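Local coordinates for thioredoxin-like protein (Klebsiella pneumoniae subsp. pneumoniae MGH 78578, PDB 3TY1), which is of unknown function but has a galactose mutarotase-like supersandwich fold and probably binds carbohydrate, possibly acting as an aldose 1-epimerase, at residues K49-H54 against I61-T66; P65-N70 against F110-V115. One frame throughout, in Å; residues are numbered along the deposited sequence.

Contact 1: residues K49-H54 against I61-T66; sequences KILTIH and ITLSPT
Lys-49, Ile-61 and Leu-51 bury the most surface where strand 49-54 runs antiparallel to strand 61-64 and meets the residues after it. At the Lys-49 end side chains supply the bonds: Thr-66 OG1 accepts from Lys-49 N at 2.7 Å, and Ser-64 OG donates to Lys-49 O at 2.8 Å, nearly along the C=O axis (176°). The lysine chain, bent at chi3 (-79°), crosses Pro-65 and Thr-66 at roughly right angles, its CB 3.6 Å from Thr-66 OG1, and its NZ forms a salt bridge with Asp-15. Leu-51 is hydrogen-bonded both ways to Leu-63 (Leu-51 N to Leu-63 O 2.7 Å), and its CB meets Leu-63 CD1 and Pro-65 CG, each at 4.0 Å. Ile-61 pairs likewise with Ile-53, its N 2.9 Å from Ile-53 O and its CB 4.4 Å from Ile-53 CB, a loose apolar contact. Leu-51, Ile-53, Ile-61 and Leu-63 share one face, where Leu-51 and Ile-53 pack on Ile-161 of strand 159-169. On the other face Thr-52 and Thr-62 lie side by side, a water bridging their OG1 atoms. Strands 49-55 and 60-64 form an antiparallel beta hairpin, central in a six-stranded sheet whose apolar side packs on a second, as in the mutarotase-type supersandwich.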
ATOM      1  N   LYS A  49      11.324  -0.390  11.042  1.00 27.97           N
ATOM      2  CA  LYS A  49      12.468  -0.204  11.932  1.00 26.27           C
ATOM      3  C   LYS A  49      12.074   0.451  13.259  1.00 24.81           C
ATOM      4  O   LYS A  49      11.142   1.271  13.310  1.00 24.60           O
ATOM      5  CB  LYS A  49      13.466   0.684  11.265  1.00 26.09           C
ATOM      6  CG  LYS A  49      14.116   0.158  10.000  1.00 32.24           C
ATOM      7  CD  LYS A  49      14.975   1.245   9.335  1.00 36.98           C
ATOM      8  CE  LYS A  49      14.127   2.266   8.526  1.00 38.05           C
ATOM      9  NZ  LYS A  49      14.936   3.389   7.988  1.00 34.56           N
ATOM     10  N   ILE A  50      12.786   0.075  14.314  1.00 25.13           N
ATOM     11  CA  ILE A  50      12.768   0.789  15.585  1.00 25.30           C
ATOM     12  C   ILE A  50      14.187   1.234  15.892  1.00 26.33           C
ATOM     13  O   ILE A  50      15.173   0.594  15.447  1.00 26.41           O
ATOM     14  CB  ILE A  50      12.181  -0.014  16.785  1.00 25.79           C
ATOM     15  CG1 ILE A  50      12.877  -1.339  16.999  1.00 28.60           C
ATOM     16  CG2 ILE A  50      10.653  -0.169  16.600  1.00 24.30           C
ATOM     17  CD1 ILE A  50      12.475  -2.018  18.313  1.00 29.40           C
ATOM     18  N   LEU A  51      14.285   2.347  16.617  1.00 25.90           N
ATOM     19  CA  LEU A  51      15.572   2.892  17.013  1.00 25.06           C
ATOM     20  C   LEU A  51      15.426   3.232  18.487  1.00 25.94           C
ATOM     21  O   LEU A  51      14.515   3.986  18.868  1.00 25.37           O
ATOM     22  CB  LEU A  51      15.927   4.096  16.144  1.00 26.05           C
ATOM     23  CG  LEU A  51      17.170   4.919  16.442  1.00 27.10           C
ATOM     24  CD1 LEU A  51      18.411   4.081  16.390  1.00 25.11           C
ATOM     25  CD2 LEU A  51      17.247   6.108  15.378  1.00 26.62           C
ATOM     26  N   THR A  52      16.304   2.666  19.304  1.00 24.29           N
ATOM     27  CA  THR A  52      16.194   2.750  20.737  1.00 26.17           C
ATOM     28  C   THR A  52      17.464   3.256  21.406  1.00 26.95           C
ATOM     29  O   THR A  52      18.562   2.756  21.134  1.00 27.68           O
ATOM     30  CB  THR A  52      15.901   1.341  21.313  1.00 28.59           C
ATOM     31  OG1 THR A  52      14.754   0.761  20.637  1.00 26.95           O
ATOM     32  CG2 THR A  52      15.644   1.451  22.826  1.00 27.54           C
ATOM     33  N   ILE A  53      17.315   4.209  22.314  1.00 27.38           N
ATOM     34  CA  ILE A  53      18.368   4.564  23.246  1.00 25.38           C
ATOM     35  C   ILE A  53      18.129   3.730  24.517  1.00 28.17           C
ATOM     36  O   ILE A  53      17.114   3.913  25.185  1.00 25.71           O
ATOM     37  CB  ILE A  53      18.333   6.035  23.658  1.00 24.61           C
ATOM     38  CG1 ILE A  53      18.539   6.932  22.424  1.00 28.02           C
ATOM     39  CG2 ILE A  53      19.414   6.254  24.800  1.00 25.91           C
ATOM     40  CD1 ILE A  53      18.259   8.469  22.687  1.00 30.31           C
ATOM     41  N   HIS A  54      19.037   2.804  24.819  1.00 26.74           N
ATOM     42  CA  HIS A  54      18.927   1.987  26.030  1.00 30.65           C
ATOM     43  C   HIS A  54      19.810   2.609  27.101  1.00 34.16           C
ATOM     44  O   HIS A  54      20.999   2.790  26.884  1.00 35.76           O
ATOM     45  CB  HIS A  54      19.436   0.568  25.816  1.00 34.10           C
ATOM     46  CG  HIS A  54      18.677  -0.232  24.800  1.00 37.89           C
ATOM     47  ND1 HIS A  54      17.584  -1.018  25.130  1.00 38.66           N
ATOM     48  CD2 HIS A  54      18.885  -0.414  23.464  1.00 42.85           C
ATOM     49  CE1 HIS A  54      17.149  -1.640  24.043  1.00 39.71           C
ATOM     50  NE2 HIS A  54      17.919  -1.296  23.018  1.00 35.87           N
ATOM     51  N   ILE A  61      14.383   4.899  25.435  1.00 25.16           N
ATOM     52  CA  ILE A  61      13.528   5.619  24.512  1.00 23.75           C
ATOM     53  C   ILE A  61      13.492   4.912  23.179  1.00 24.11           C
ATOM     54  O   ILE A  61      14.563   4.725  22.539  1.00 24.64           O
ATOM     55  CB  ILE A  61      14.087   7.056  24.268  1.00 27.81           C
ATOM     56  CG1 ILE A  61      14.164   7.841  25.598  1.00 26.23           C
ATOM     57  CG2 ILE A  61      13.239   7.773  23.167  1.00 25.06           C
ATOM     58  CD1 ILE A  61      14.908   9.243  25.476  1.00 26.81           C
ATOM     59  N   THR A  62      12.293   4.528  22.743  1.00 22.83           N
ATOM     60  CA  THR A  62      12.117   3.789  21.493  1.00 24.50           C
ATOM     61  C   THR A  62      11.348   4.612  20.545  1.00 25.77           C
ATOM     62  O   THR A  62      10.268   5.108  20.885  1.00 27.58           O
ATOM     63  CB  THR A  62      11.365   2.461  21.719  1.00 26.88           C
ATOM     64  OG1 THR A  62      12.095   1.680  22.663  1.00 30.40           O
ATOM     65  CG2 THR A  62      11.208   1.679  20.400  1.00 23.74           C
ATOM     66  N   LEU A  63      11.886   4.761  19.344  1.00 25.90           N
ATOM     67  CA  LEU A  63      11.161   5.473  18.282  1.00 23.79           C
ATOM     68  C   LEU A  63      11.180   4.641  17.015  1.00 25.17           C
ATOM     69  O   LEU A  63      11.930   3.692  16.938  1.00 24.51           O
ATOM     70  CB  LEU A  63      11.702   6.867  18.100  1.00 28.12           C
ATOM     71  CG  LEU A  63      13.107   7.203  17.718  1.00 36.18           C
ATOM     72  CD1 LEU A  63      13.199   7.024  16.179  1.00 30.90           C
ATOM     73  CD2 LEU A  63      13.448   8.624  18.086  1.00 31.61           C
ATOM     74  N   SER A  64      10.349   4.990  16.040  1.00 26.46           N
ATOM     75  CA  SER A  64      10.288   4.270  14.782  1.00 25.51           C
ATOM     76  C   SER A  64      10.551   5.169  13.578  1.00 23.17           C
ATOM     77  O   SER A  64       9.702   5.989  13.233  1.00 25.20           O
ATOM     78  CB  SER A  64       8.940   3.569  14.620  1.00 27.00           C
ATOM     79  OG  SER A  64       8.944   2.950  13.353  1.00 25.37           O
ATOM     80  N   PRO A  65      11.711   5.000  12.906  1.00 24.45           N
ATOM     81  CA  PRO A  65      11.982   5.750  11.687  1.00 23.70           C
ATOM     82  C   PRO A  65      11.037   5.442  10.530  1.00 26.16           C
ATOM     83  O   PRO A  65      10.836   6.273   9.650  1.00 28.12           O
ATOM     84  CB  PRO A  65      13.397   5.311  11.338  1.00 24.35           C
ATOM     85  CG  PRO A  65      13.996   4.979  12.696  1.00 25.64           C
ATOM     86  CD  PRO A  65      12.922   4.288  13.366  1.00 25.92           C
ATOM     87  N   THR A  66      10.490   4.233  10.492  1.00 26.15           N
ATOM     88  CA  THR A  66       9.524   3.861   9.479  1.00 24.39           C
ATOM     89  C   THR A  66       8.220   4.635   9.639  1.00 26.13           C
ATOM     90  O   THR A  66       7.531   4.901   8.649  1.00 26.97           O
ATOM     91  CB  THR A  66       9.261   2.358   9.593  1.00 25.98           C
ATOM     92  OG1 THR A  66      10.517   1.701   9.469  1.00 30.20           O
ATOM     93  CG2 THR A  66       8.310   1.848   8.494  1.00 27.35           C
TER
HETATM   94  O   HOH W   1      13.118  -0.959  22.008  1.00 45.42           O

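Contact 2: residues P65-N70 against F110-V115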
ATOM      1  N   PRO A  65      11.711   5.000  12.906  1.00 24.45           N
ATOM      2  CA  PRO A  65      11.982   5.750  11.687  1.00 23.70           C
ATOM      3  C   PRO A  65      11.037   5.442  10.530  1.00 26.16           C
ATOM      4  O   PRO A  65      10.836   6.273   9.650  1.00 28.12           O
ATOM      5  CB  PRO A  65      13.397   5.311  11.338  1.00 24.35           C
ATOM      6  CG  PRO A  65      13.996   4.979  12.696  1.00 25.64           C
ATOM      7  CD  PRO A  65      12.922   4.288  13.366  1.00 25.92           C
ATOM      8  N   THR A  66      10.490   4.233  10.492  1.00 26.15           N
ATOM      9  CA  THR A  66       9.524   3.861   9.479  1.00 24.39           C
ATOM     10  C   THR A  66       8.220   4.635   9.639  1.00 26.13           C
ATOM     11  O   THR A  66       7.531   4.901   8.649  1.00 26.97           O
ATOM     12  CB  THR A  66       9.261   2.358   9.593  1.00 25.98           C
ATOM     13  OG1 THR A  66      10.517   1.701   9.469  1.00 30.20           O
ATOM     14  CG2 THR A  66       8.310   1.848   8.494  1.00 27.35           C
ATOM     15  N   ARG A  67       7.861   4.937  10.902  1.00 25.90           N
ATOM     16  CA  ARG A  67       6.617   5.629  11.247  1.00 25.95           C
ATOM     17  C   ARG A  67       6.894   7.070  11.704  1.00 25.78           C
ATOM     18  O   ARG A  67       6.643   7.430  12.850  1.00 26.86           O
ATOM     19  CB  ARG A  67       5.871   4.808  12.313  1.00 25.20           C
ATOM     20  CG  ARG A  67       5.468   3.372  11.814  1.00 23.96           C
ATOM     21  CD  ARG A  67       4.643   2.597  12.822  1.00 24.89           C
ATOM     22  NE  ARG A  67       3.443   3.353  13.164  1.00 22.91           N
ATOM     23  CZ  ARG A  67       2.387   3.559  12.387  1.00 24.67           C
ATOM     24  NH1 ARG A  67       2.282   2.985  11.169  1.00 26.98           N
ATOM     25  NH2 ARG A  67       1.421   4.373  12.839  1.00 26.85           N
ATOM     26  N   GLY A  68       7.548   7.833  10.816  1.00 25.07           N
ATOM     27  CA  GLY A  68       7.752   9.296  10.947  1.00 27.27           C
ATOM     28  C   GLY A  68       8.532   9.766  12.159  1.00 28.60           C
ATOM     29  O   GLY A  68       8.408  10.901  12.558  1.00 28.85           O
HETATM   30  N   MSE A  69       9.337   8.871  12.726  1.00 26.91           N
HETATM   31  CA  MSE A  69      10.055   9.131  13.981  1.00 26.72           C
HETATM   32  C   MSE A  69       9.124   9.304  15.186  1.00 24.93           C
HETATM   33  O   MSE A  69       9.516   9.886  16.218  1.00 26.17           O
HETATM   34  CB  MSE A  69      11.029  10.304  13.850  1.00 29.50           C
HETATM   35  CG  MSE A  69      11.904  10.313  12.639  1.00 24.64           C
HETATM   36 SE   MSE A  69      13.268   9.008  12.562  0.75 23.47          SE
HETATM   37  CE  MSE A  69      14.481   9.591  14.014  1.00 25.73           C
ATOM     38  N   ASN A  70       7.924   8.740  15.097  1.00 27.85           N
ATOM     39  CA  ASN A  70       7.013   8.683  16.247  1.00 26.80           C
ATOM     40  C   ASN A  70       7.740   8.009  17.406  1.00 26.65           C
ATOM     41  O   ASN A  70       8.550   7.070  17.206  1.00 26.28           O
ATOM     42  CB  ASN A  70       5.801   7.773  15.938  1.00 27.25           C
ATOM     43  CG  ASN A  70       4.764   8.382  15.004  1.00 31.98           C
ATOM     44  OD1 ASN A  70       4.787   9.585  14.684  1.00 28.42           O
ATOM     45  ND2 ASN A  70       3.819   7.503  14.533  1.00 27.51           N
ATOM     46  N   PHE A 110      -2.177   2.657  15.305  1.00 25.49           N
ATOM     47  CA  PHE A 110      -2.017   3.533  16.476  1.00 27.54           C
ATOM     48  C   PHE A 110      -1.730   2.824  17.769  1.00 27.06           C
ATOM     49  O   PHE A 110      -2.602   2.137  18.344  1.00 26.65           O
ATOM     50  CB  PHE A 110      -3.234   4.481  16.619  1.00 25.14           C
ATOM     51  CG  PHE A 110      -3.133   5.465  17.779  1.00 26.69           C
ATOM     52  CD1 PHE A 110      -1.958   6.131  18.059  1.00 25.83           C
ATOM     53  CD2 PHE A 110      -4.257   5.804  18.512  1.00 26.33           C
ATOM     54  CE1 PHE A 110      -1.872   7.077  19.106  1.00 27.84           C
ATOM     55  CE2 PHE A 110      -4.178   6.727  19.537  1.00 28.43           C
ATOM     56  CZ  PHE A 110      -2.988   7.363  19.830  1.00 26.98           C
ATOM     57  N   ASN A 111      -0.469   2.950  18.208  1.00 27.11           N
ATOM     58  CA  ASN A 111      -0.054   2.455  19.511  1.00 24.03           C
ATOM     59  C   ASN A 111       1.042   3.276  20.223  1.00 24.82           C
ATOM     60  O   ASN A 111       1.526   2.887  21.278  1.00 25.36           O
ATOM     61  CB  ASN A 111       0.374   1.008  19.368  1.00 24.56           C
ATOM     62  CG  ASN A 111       1.572   0.845  18.447  1.00 26.92           C
ATOM     63  OD1 ASN A 111       2.322   1.820  18.166  1.00 25.66           O
ATOM     64  ND2 ASN A 111       1.810  -0.404  18.040  1.00 26.42           N
ATOM     65  N   GLU A 112       1.334   4.453  19.694  1.00 22.87           N
ATOM     66  CA  GLU A 112       2.500   5.205  20.103  1.00 23.56           C
ATOM     67  C   GLU A 112       2.253   6.148  21.285  1.00 24.20           C
ATOM     68  O   GLU A 112       1.146   6.581  21.545  1.00 27.14           O
ATOM     69  CB  GLU A 112       3.016   6.014  18.900  1.00 24.14           C
ATOM     70  CG  GLU A 112       3.353   5.205  17.668  1.00 27.25           C
ATOM     71  CD  GLU A 112       2.251   5.143  16.594  1.00 30.19           C
ATOM     72  OE1 GLU A 112       1.046   5.143  16.923  1.00 29.85           O
ATOM     73  OE2 GLU A 112       2.605   5.092  15.408  1.00 30.65           O
HETATM   74  N   MSE A 113       3.347   6.443  21.966  1.00 25.26           N
HETATM   75  CA  MSE A 113       3.432   7.408  23.024  1.00 27.15           C
HETATM   76  C   MSE A 113       3.390   8.835  22.446  1.00 27.59           C
HETATM   77  O   MSE A 113       2.830   9.726  23.081  1.00 27.98           O
HETATM   78  CB  MSE A 113       4.705   7.166  23.835  1.00 27.05           C
HETATM   79  CG  MSE A 113       4.904   8.105  24.987  1.00 29.64           C
HETATM   80 SE   MSE A 113       6.014   9.675  24.580  0.75 27.01          SE
HETATM   81  CE  MSE A 113       4.872  10.921  25.204  1.00 25.61           C
HETATM   82  N   MSE A 114       3.998   9.070  21.280  1.00 28.23           N
HETATM   83  CA  MSE A 114       3.927  10.421  20.651  1.00 26.92           C
HETATM   84  C   MSE A 114       3.855  10.295  19.118  1.00 28.48           C
HETATM   85  O   MSE A 114       4.777   9.788  18.507  1.00 28.24           O
HETATM   86  CB  MSE A 114       5.107  11.323  21.109  1.00 23.65           C
HETATM   87  CG  MSE A 114       4.866  12.844  21.067  1.00 31.96           C
HETATM   88 SE   MSE A 114       4.666  13.493  19.258  0.75 29.49          SE
HETATM   89  CE  MSE A 114       6.492  13.185  18.644  1.00 31.32           C
ATOM     90  N   VAL A 115       2.732  10.723  18.540  1.00 29.57           N
ATOM     91  CA  VAL A 115       2.526  10.766  17.104  1.00 30.84           C
ATOM     92  C   VAL A 115       2.464  12.209  16.616  1.00 32.37           C
ATOM     93  O   VAL A 115       1.698  12.987  17.157  1.00 30.60           O
ATOM     94  CB  VAL A 115       1.181  10.138  16.686  1.00 34.03           C
ATOM     95  CG1 VAL A 115       1.074  10.179  15.131  1.00 28.73           C
ATOM     96  CG2 VAL A 115       1.069   8.742  17.207  1.00 36.56           C
TER
HETATM   97  O   HOH W   2      -0.448   6.287  14.818  1.00 28.02           O
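A salt bridge and a hydrogen bond meet on one carboxylate oxygen where loop 65-70 faces 110-115. Arg-67 approaches Glu-112 side-on, with NE at 3.0 Å and NH2 at 2.9 Å from that oxygen, OE2. This salt bridge lies within 1° of the guanidinium plane, yet that plane and the carboxylate are turned 37° apart, so NH2 meets the syn lone pair of OE2 while NE comes from above the carboxylate plane. Arg-67 reaches across by bending at chi3, and its NH1 is held by Asn-141 OD1 and Val-91 O.

Hydrogen bonds from uncharged donors complete the grip. Asn-70 ND2 donates to Glu-112 OE2 at 2.8 Å from well above the carboxylate, the amide standing at 79° to it. Asn-111 N donates to the second oxygen, Glu-112 OE1, at 3.0 Å, and a water donates to OE1 while bonding only weakly to Arg-67 NH2. A type I' turn from Arg-67 to Asn-70, with Gly-68 and Met-69 both at positive phi, places the side chains of Arg-67 and Asn-70 where both reach OE2; Asn-70 N closes the turn on Arg-67 O at 2.9 Å.

Packing is carried by Asn-70, whose CB sits 3.4 Å from Met-114 O and whose amide lies alongside Val-115, OD1 being 3.5 Å from Val-115 CA. Next to it Met-113 and Met-114 (like Met-69, selenomethionine here) both face Leu-71 in a classic beta bulge.

With three N-H donors on OE2, two of them from Arg-67, buried Glu-112 is probably ionised, its charge presumably offset by Arg-67; bonds to both oxygens hold the carboxylate's rotation.

The two contacts follow one another along the chain, with centres about 9 Å apart: 61-66 ends contact 1 and 65-70 begins contact 2, so Pro-65 and Thr-66 belong to both. Contact 1 lies in the six-stranded antiparallel sheet, and the loop of contact 2 leads from its strand 60-64 into the neighbouring strand 70-76. There Ser-64 N and Asn-70 O, 3.0 Å apart, make a probable hydrogen bond, and Leu-63 CD1 packs on Met-69 CE. Segment 110-115 arrives some 40 residues later and opens strand 114-119 of the mixed sheet. One connection between adjacent strands thus ties the hairpin's sheet to another sheet deep in the molecule.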